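Local structure of CS6 fimbrial subunit B, CS6 fimbrial subunit A (Escherichia coli, 4B9G) at residues F101-K104 against S108-F111; V52-T57 against Y82-D87; V26-D29 against N35-L38. The protein serves as one of the two pilin subunits of the CS6 colonization factor and probably contributes to adhesion of enterotoxigenic bacteria to host cells. One frame throughout, in Å; residues are numbered along the deposited sequence.

How the contacts relate
All three contacts lie in the CssB part of an engineered fusion, whose C-terminal strand is a donor strand from CssA. Contacts 1 and 2 are neighbours in the interior, with centres about 11 Å apart. Their backbones join directly: Phe-101 N lies 2.9 Å from Val-52 O on one side of the fold, and Thr-110 O lies 2.8 Å from Asp-87 N on the other, both probable hydrogen bonds. Contact 3, a hairpin at the surface, is centred about 16 Å from contact 2 and about 23 Å from contact 1. It still touches contact 2, through Leu-38 CD1 and Tyr-82 CB, 3.9 Å apart.

Contact 1: F101-K104 against S108-F111; sequences FSVK and SYTF
Phe-101 and Val-103 meet Tyr-109 and Phe-111 across the interior of an immunoglobulin-like beta sandwich, the fold of many fimbrial subunits. The strand holding Phe-101 pairs with strand 51-56, whereas strand 108-119 pairs with 37-44 and 79-88, so the short connection from 104 to 108 carries the chain from one sheet of the sandwich to the other.

Val-103 packs on both rings. Its CG1, anti to the carbonyl carbon (chi1 -66°), reaches over the face of Tyr-109 and stands 4.2 Å from the centroid of that ring, a CH-pi contact. The same methyl also lies over one face of Phe-101, displaced toward the rim, so a single branch is shared by two aromatic side chains.

Phe-101 takes the rotamer with CG between its backbone N and carbonyl carbon (chi1 77°), which sends the ring inward to two partners. Toward Phe-111 the meeting is edge to edge: the CZ atoms of Phe-101 and Phe-111 are 4.1 Å apart, each close to the plane of the opposing ring. Toward Tyr-109 the ring slides past in the opposite direction, bringing CE2 of Phe-101 within 4.1 Å of CE2 of Tyr-109. Phe-93 and Lys-86 also pack on Phe-101, while Ile-54 and Ile-84 adjoin Phe-111.

The principle illustrated is that a tyrosine can fill a core and still satisfy its polar end. Tyr-109 runs across the gap until its hydroxyl arrives at backbone, where it bonds to the carbonyl oxygen of Ala-90 and also serves as an acceptor. The donor in that second bond is Lys-104 N, which lies near the ring plane, 2.9 Å from Tyr-109 OH, on an almost straight N-H...O path of 169°.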
loop_
_atom_site.group_PDB
_atom_site.type_symbol
_atom_site.label_atom_id
_atom_site.label_comp_id
_atom_site.label_asym_id
_atom_site.label_seq_id
_atom_site.Cartn_x
_atom_site.Cartn_y
_atom_site.Cartn_z
ATOM N N PHE A 101 3.749 11.122 -7.171
ATOM C CA PHE A 101 4.602 12.158 -6.607
ATOM C C PHE A 101 6.019 11.959 -7.125
ATOM O O PHE A 101 6.445 10.847 -7.422
ATOM C CB PHE A 101 4.543 12.179 -5.076
ATOM C CG PHE A 101 5.347 11.083 -4.394
ATOM C CD1 PHE A 101 4.931 9.766 -4.397
ATOM C CD2 PHE A 101 6.514 11.397 -3.707
ATOM C CE1 PHE A 101 5.680 8.777 -3.745
ATOM C CE2 PHE A 101 7.269 10.423 -3.058
ATOM C CZ PHE A 101 6.841 9.106 -3.072
ATOM N N SER A 102 6.762 13.059 -7.233
ATOM C CA SER A 102 8.114 13.023 -7.773
ATOM C C SER A 102 9.102 12.437 -6.762
ATOM O O SER A 102 9.095 12.788 -5.572
ATOM C CB SER A 102 8.539 14.427 -8.209
ATOM O OG SER A 102 7.688 14.870 -9.251
ATOM N N VAL A 103 9.963 11.551 -7.267
ATOM C CA VAL A 103 10.928 10.790 -6.476
ATOM C C VAL A 103 12.341 10.999 -7.005
ATOM O O VAL A 103 12.540 11.499 -8.106
ATOM C CB VAL A 103 10.604 9.269 -6.483
ATOM C CG1 VAL A 103 9.293 8.993 -5.764
ATOM C CG2 VAL A 103 10.581 8.709 -7.881
ATOM N N LYS A 104 13.327 10.603 -6.239
ATOM C CA LYS A 104 14.737 10.624 -6.576
ATOM C C LYS A 104 15.227 9.260 -7.053
ATOM O O LYS A 104 15.153 8.277 -6.338
ATOM C CB LYS A 104 15.647 11.192 -5.457
ATOM C CG LYS A 104 15.311 12.548 -4.928
ATOM C CD LYS A 104 16.239 13.010 -3.776
ATOM C CE LYS A 104 15.976 14.458 -3.426
ATOM N NZ LYS A 104 16.272 15.477 -4.405
ATOM N N SER A 108 16.113 4.857 -2.128
ATOM C CA SER A 108 15.152 3.888 -1.603
ATOM C C SER A 108 13.981 4.566 -0.873
ATOM O O SER A 108 14.147 5.596 -0.219
ATOM C CB SER A 108 15.865 2.909 -0.669
ATOM O OG SER A 108 16.640 1.967 -1.396
ATOM N N TYR A 109 12.804 3.957 -0.999
ATOM C CA TYR A 109 11.570 4.429 -0.374
ATOM C C TYR A 109 10.939 3.288 0.413
ATOM O O TYR A 109 10.969 2.119 -0.002
ATOM C CB TYR A 109 10.565 4.928 -1.444
ATOM C CG TYR A 109 10.984 6.230 -2.058
ATOM C CD1 TYR A 109 12.053 6.287 -2.940
ATOM C CD2 TYR A 109 10.388 7.429 -1.674
ATOM C CE1 TYR A 109 12.491 7.498 -3.457
ATOM C CE2 TYR A 109 10.836 8.653 -2.184
ATOM C CZ TYR A 109 11.908 8.679 -3.055
ATOM O OH TYR A 109 12.383 9.869 -3.553
ATOM N N THR A 110 10.352 3.623 1.554
ATOM C CA THR A 110 9.581 2.666 2.319
ATOM C C THR A 110 8.221 3.249 2.637
ATOM O O THR A 110 8.071 4.463 2.799
ATOM C CB THR A 110 10.278 2.221 3.615
ATOM O OG1 THR A 110 10.411 3.338 4.488
ATOM C CG2 THR A 110 11.645 1.585 3.320
ATOM N N PHE A 111 7.230 2.368 2.707
ATOM C CA PHE A 111 5.849 2.727 2.994
ATOM C C PHE A 111 5.269 1.688 3.946
ATOM O O PHE A 111 5.759 0.544 4.012
ATOM C CB PHE A 111 4.991 2.765 1.716
ATOM C CG PHE A 111 5.513 3.689 0.632
ATOM C CD1 PHE A 111 6.518 3.277 -0.236
ATOM C CD2 PHE A 111 4.968 4.966 0.461
ATOM C CE1 PHE A 111 6.980 4.110 -1.222
ATOM C CE2 PHE A 111 5.432 5.813 -0.539
ATOM C CZ PHE A 111 6.429 5.385 -1.387
#

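Contact 2: V52-T57 against Y82-D87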
loop_
_atom_site.group_PDB
_atom_site.type_symbol
_atom_site.label_atom_id
_atom_site.label_comp_id
_atom_site.label_asym_id
_atom_site.label_seq_id
_atom_site.Cartn_x
_atom_site.Cartn_y
_atom_site.Cartn_z
ATOM N N VAL A 52 6.184 8.204 -8.745
ATOM C CA VAL A 52 5.566 6.972 -8.283
ATOM C C VAL A 52 4.149 7.241 -7.799
ATOM O O VAL A 52 3.911 8.225 -7.119
ATOM C CB VAL A 52 6.390 6.352 -7.112
ATOM C CG1 VAL A 52 5.643 5.200 -6.436
ATOM C CG2 VAL A 52 7.760 5.905 -7.624
ATOM N N LYS A 53 3.215 6.370 -8.078
ATOM C CA LYS A 53 1.899 6.203 -7.501
ATOM C C LYS A 53 1.882 4.916 -6.703
ATOM O O LYS A 53 2.351 3.885 -7.191
ATOM C CB LYS A 53 0.822 6.154 -8.552
ATOM C CG LYS A 53 -0.562 5.974 -8.150
ATOM C CD LYS A 53 -1.548 5.951 -9.261
ATOM C CE LYS A 53 -2.931 5.890 -8.873
ATOM N NZ LYS A 53 -3.765 5.793 -10.087
ATOM N N ILE A 54 1.326 4.976 -5.497
ATOM C CA ILE A 54 1.200 3.790 -4.650
ATOM C C ILE A 54 -0.131 3.887 -3.906
ATOM O O ILE A 54 -0.302 4.748 -3.041
ATOM C CB ILE A 54 2.439 3.620 -3.726
ATOM C CG1 ILE A 54 2.239 2.424 -2.808
ATOM C CG2 ILE A 54 2.783 4.894 -2.938
ATOM C CD1 ILE A 54 3.472 2.039 -2.039
ATOM N N VAL A 55 -1.090 3.077 -4.240
ATOM C CA VAL A 55 -2.453 3.131 -3.826
ATOM C C VAL A 55 -3.088 1.732 -3.748
ATOM O O VAL A 55 -2.886 0.940 -4.644
ATOM C CB VAL A 55 -3.263 4.106 -4.738
ATOM C CG1 VAL A 55 -3.377 3.566 -6.047
ATOM C CG2 VAL A 55 -4.590 4.343 -4.259
ATOM N N PRO A 56 -3.818 1.424 -2.650
ATOM C CA PRO A 56 -4.506 0.129 -2.666
ATOM C C PRO A 56 -5.415 0.016 -3.875
ATOM O O PRO A 56 -6.063 0.983 -4.280
ATOM C CB PRO A 56 -5.315 0.166 -1.366
ATOM C CG PRO A 56 -4.539 1.145 -0.477
ATOM C CD PRO A 56 -4.079 2.195 -1.423
ATOM N N THR A 57 -5.506 -1.147 -4.431
ATOM C CA THR A 57 -6.431 -1.486 -5.444
ATOM C C THR A 57 -7.847 -1.341 -4.940
ATOM O O THR A 57 -8.164 -1.587 -3.791
ATOM C CB THR A 57 -6.020 -2.826 -5.982
ATOM O OG1 THR A 57 -4.579 -2.767 -6.183
ATOM C CG2 THR A 57 -6.640 -3.062 -7.217
ATOM N N TYR A 82 -7.326 0.240 5.536
ATOM C CA TYR A 82 -6.010 0.818 5.765
ATOM C C TYR A 82 -5.696 1.897 4.740
ATOM O O TYR A 82 -6.314 1.952 3.683
ATOM C CB TYR A 82 -4.914 -0.259 5.731
ATOM C CG TYR A 82 -4.623 -0.810 4.356
ATOM C CD1 TYR A 82 -5.374 -1.844 3.805
ATOM C CD2 TYR A 82 -3.578 -0.295 3.598
ATOM C CE1 TYR A 82 -5.089 -2.345 2.547
ATOM C CE2 TYR A 82 -3.272 -0.803 2.345
ATOM C CZ TYR A 82 -4.025 -1.829 1.823
ATOM O OH TYR A 82 -3.675 -2.351 0.587
ATOM N N TYR A 83 -4.686 2.714 5.045
ATOM C CA TYR A 83 -4.124 3.648 4.079
ATOM C C TYR A 83 -2.599 3.477 4.034
ATOM O O TYR A 83 -1.988 2.885 4.940
ATOM C CB TYR A 83 -4.469 5.111 4.405
ATOM C CG TYR A 83 -3.903 5.622 5.690
ATOM C CD1 TYR A 83 -2.640 6.190 5.746
ATOM C CD2 TYR A 83 -4.641 5.510 6.868
ATOM C CE1 TYR A 83 -2.141 6.658 6.960
ATOM C CE2 TYR A 83 -4.157 5.971 8.067
ATOM C CZ TYR A 83 -2.912 6.538 8.115
ATOM O OH TYR A 83 -2.416 7.035 9.298
ATOM N N ILE A 84 -1.980 4.015 2.989
ATOM C CA ILE A 84 -0.530 3.956 2.812
ATOM C C ILE A 84 0.147 5.242 3.317
ATOM O O ILE A 84 -0.223 6.359 2.914
ATOM C CB ILE A 84 -0.180 3.741 1.305
ATOM C CG1 ILE A 84 -0.673 2.362 0.849
ATOM C CG2 ILE A 84 1.312 3.942 1.048
ATOM C CD1 ILE A 84 0.122 1.166 1.367
ATOM N N ARG A 85 1.145 5.077 4.184
ATOM C CA ARG A 85 1.973 6.151 4.730
ATOM C C ARG A 85 3.404 5.974 4.199
ATOM O O ARG A 85 3.931 4.849 4.205
ATOM C CB ARG A 85 1.979 6.056 6.261
ATOM C CG ARG A 85 2.711 7.184 6.948
ATOM C CD ARG A 85 2.678 7.069 8.469
ATOM N NE ARG A 85 3.534 5.978 8.924
ATOM C CZ ARG A 85 3.330 5.243 10.016
ATOM N NH1 ARG A 85 2.296 5.448 10.813
ATOM N NH2 ARG A 85 4.173 4.268 10.292
ATOM N N LYS A 86 4.032 7.060 3.746
ATOM C CA LYS A 86 5.452 6.991 3.385
ATOM C C LYS A 86 6.302 7.122 4.639
ATOM O O LYS A 86 6.148 8.095 5.384
ATOM C CB LYS A 86 5.807 8.103 2.398
ATOM C CG LYS A 86 7.255 8.039 1.936
ATOM C CD LYS A 86 7.601 9.046 0.824
ATOM C CE LYS A 86 7.463 10.508 1.209
ATOM N NZ LYS A 86 8.474 10.903 2.208
ATOM N N ASP A 87 7.201 6.164 4.844
ATOM C CA ASP A 87 8.099 6.167 5.992
ATOM C C ASP A 87 9.560 6.519 5.703
ATOM O O ASP A 87 10.310 6.799 6.647
ATOM C CB ASP A 87 8.000 4.856 6.764
ATOM C CG ASP A 87 6.699 4.754 7.559
ATOM O OD1 ASP A 87 6.089 5.795 7.875
ATOM O OD2 ASP A 87 6.291 3.631 7.895
#
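Pro-56 lays its ring alongside the outer end of Tyr-82, the two side chains sliding past each other in opposite directions. Pro-56 CG comes to 3.7 Å from Tyr-82 CE2, and Pro-56 CB to 3.6 Å from Tyr-82 OH, so the pyrrolidine spans both the carbon rim and the phenolic end. Tyr-82 reaches this place because its CG sits between the backbone N and the carbonyl carbon (chi1 72°), swinging the ring back toward strand 51-56. The hydroxyl is not left to the proline alone: it hydrogen-bonds to the hydroxyl of Tyr-39, whose ring also meets that of Tyr-82 edge-to-face.

CD of Pro-56 turns to Ile-84, lying 4.1 Å from CG1 of the isoleucine. Ile-84 divides its work between two branches, since its CG2 instead meets Ile-54 CD1 at 4.2 Å. Ile-54 is extended along its chain, which carries the terminal methyl across the gap. Leu-134 of strand 128-142 packs against both isoleucines.

Alternation along strand 82-87 puts Arg-85 and Asp-87 on the face turned from this core. There Arg-85 grips the carboxylate side-on, NE to OD1 of Asp-87 at 2.8 Å and NH2 to OD2, while Ser-112 OG also bonds to OD2.

The strands run close to antiparallel at 157°, yet their short axes come no closer than 7.1 Å, and the link is made by side chains and not by backbone bonds. Such face-to-face apolar packing of strands from opposing layers is the hallmark of a beta-sandwich core, here of immunoglobulin-like type.

Contact 3: V26-D29 against N35-L38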
loop_
_atom_site.group_PDB
_atom_site.type_symbol
_atom_site.label_atom_id
_atom_site.label_comp_id
_atom_site.label_asym_id
_atom_site.label_seq_id
_atom_site.Cartn_x
_atom_site.Cartn_y
_atom_site.Cartn_z
ATOM N N VAL A 26 3.004 -8.128 7.972
ATOM C CA VAL A 26 3.117 -8.180 9.421
ATOM C C VAL A 26 2.144 -9.239 9.925
ATOM O O VAL A 26 1.002 -9.359 9.454
ATOM C CB VAL A 26 2.842 -6.809 10.080
ATOM C CG1 VAL A 26 2.966 -6.878 11.601
ATOM C CG2 VAL A 26 3.805 -5.754 9.528
ATOM N N ASN A 27 2.635 -10.027 10.865
ATOM C CA ASN A 27 1.879 -11.122 11.428
ATOM C C ASN A 27 1.530 -10.773 12.871
ATOM O O ASN A 27 2.393 -10.346 13.647
ATOM C CB ASN A 27 2.682 -12.422 11.277
ATOM C CG ASN A 27 3.088 -12.652 9.823
ATOM O OD1 ASN A 27 2.222 -12.824 8.953
ATOM N ND2 ASN A 27 4.393 -12.557 9.540
ATOM N N TYR A 28 0.250 -10.917 13.201
ATOM C CA TYR A 28 -0.290 -10.576 14.506
ATOM C C TYR A 28 -0.786 -11.801 15.240
ATOM O O TYR A 28 -1.206 -12.764 14.617
ATOM C CB TYR A 28 -1.439 -9.569 14.364
ATOM C CG TYR A 28 -0.909 -8.182 14.066
ATOM C CD1 TYR A 28 -0.426 -7.370 15.089
ATOM C CD2 TYR A 28 -0.821 -7.711 12.767
ATOM C CE1 TYR A 28 0.105 -6.112 14.825
ATOM C CE2 TYR A 28 -0.297 -6.446 12.503
ATOM C CZ TYR A 28 0.164 -5.664 13.543
ATOM O OH TYR A 28 0.715 -4.424 13.305
ATOM N N ASP A 29 -0.747 -11.766 16.562
ATOM C CA ASP A 29 -1.338 -12.816 17.371
ATOM C C ASP A 29 -2.722 -12.439 17.891
ATOM O O ASP A 29 -3.385 -13.261 18.509
ATOM C CB ASP A 29 -0.429 -13.166 18.552
ATOM C CG ASP A 29 0.667 -14.144 18.183
ATOM O OD1 ASP A 29 0.614 -14.736 17.087
ATOM O OD2 ASP A 29 1.582 -14.339 19.014
ATOM N N ASN A 35 -3.845 2.326 13.918
ATOM C CA ASN A 35 -2.516 2.822 13.596
ATOM C C ASN A 35 -1.451 1.734 13.492
ATOM O O ASN A 35 -0.291 2.040 13.220
ATOM C CB ASN A 35 -2.075 3.895 14.611
ATOM C CG ASN A 35 -1.218 4.988 13.991
ATOM O OD1 ASN A 35 -1.451 5.400 12.853
ATOM N ND2 ASN A 35 -0.222 5.465 14.739
ATOM N N SER A 36 -1.771 0.476 13.646
ATOM C CA SER A 36 -0.896 -0.657 13.468
ATOM C C SER A 36 -0.512 -0.856 12.025
ATOM O O SER A 36 -1.309 -0.596 11.131
ATOM C CB SER A 36 -1.444 -1.954 14.027
ATOM O OG SER A 36 -1.783 -1.914 15.347
ATOM N N GLN A 37 0.721 -1.314 11.824
ATOM C CA GLN A 37 1.186 -1.612 10.492
ATOM C C GLN A 37 0.763 -3.015 10.088
ATOM O O GLN A 37 1.072 -4.006 10.760
ATOM C CB GLN A 37 2.712 -1.506 10.412
ATOM C CG GLN A 37 3.255 -0.126 10.679
ATOM C CD GLN A 37 4.762 -0.142 10.770
ATOM O OE1 GLN A 37 5.446 -0.427 9.800
ATOM N NE2 GLN A 37 5.284 0.127 11.949
ATOM N N LEU A 38 0.069 -3.133 8.955
ATOM C CA LEU A 38 -0.409 -4.422 8.450
ATOM C C LEU A 38 0.603 -5.092 7.517
ATOM O O LEU A 38 0.705 -6.330 7.497
ATOM C CB LEU A 38 -1.737 -4.246 7.749
ATOM C CG LEU A 38 -2.850 -3.631 8.600
ATOM C CD1 LEU A 38 -4.148 -3.516 7.782
ATOM C CD2 LEU A 38 -3.082 -4.405 9.898
#
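Tyr-28 and Val-26 converge on two successive carbonyls, those of Gln-37 and Leu-38, and this contact is a compact example of a side-chain bond set beside the backbone bond of two hairpin arms. The backbone bond runs from Val-26 N to Leu-38 O, at 3.0 Å and 156°. The second is made by the phenol of Tyr-28, whose OH donates to Gln-37 O at 2.6 Å.

The tyrosine can do this because its CG stands anti to the carbonyl carbon (chi1 -76°), which sends the ring across to the partner chain. Gln-37 O lies in the plane of the Tyr-28 ring, at the phenol edge, while the hydroxyl stands above the plane of the Gln-37 carbonyl. The isopropyl group of Val-26 packs on the same oxygen, with Val-26 CB 3.4 Å from Gln-37 O. Ser-36 CB lies 3.4 Å from Tyr-28 OH, whereas Ser-36 OG bonds to Lys-33 O. Leu-38 CD2 adds an apolar contact with Tyr-28 CE2, 4.3 Å away.

Thr-158, in the CssA-derived strand of this engineered fusion, lies alongside: its OG1 hydrogen-bonds to Val-26 O and only weakly to Leu-38 O. Tyr-28 also pairs through its backbone with Thr-159 of that strand and with Ser-161 just past its end. On the other side, Leu-38 pairs with Ala-113, at a corner where the chain passes between faces of the sandwich. The arrangement is that of an antiparallel beta hairpin, strands 21-28 and 37-44, near its connecting loop.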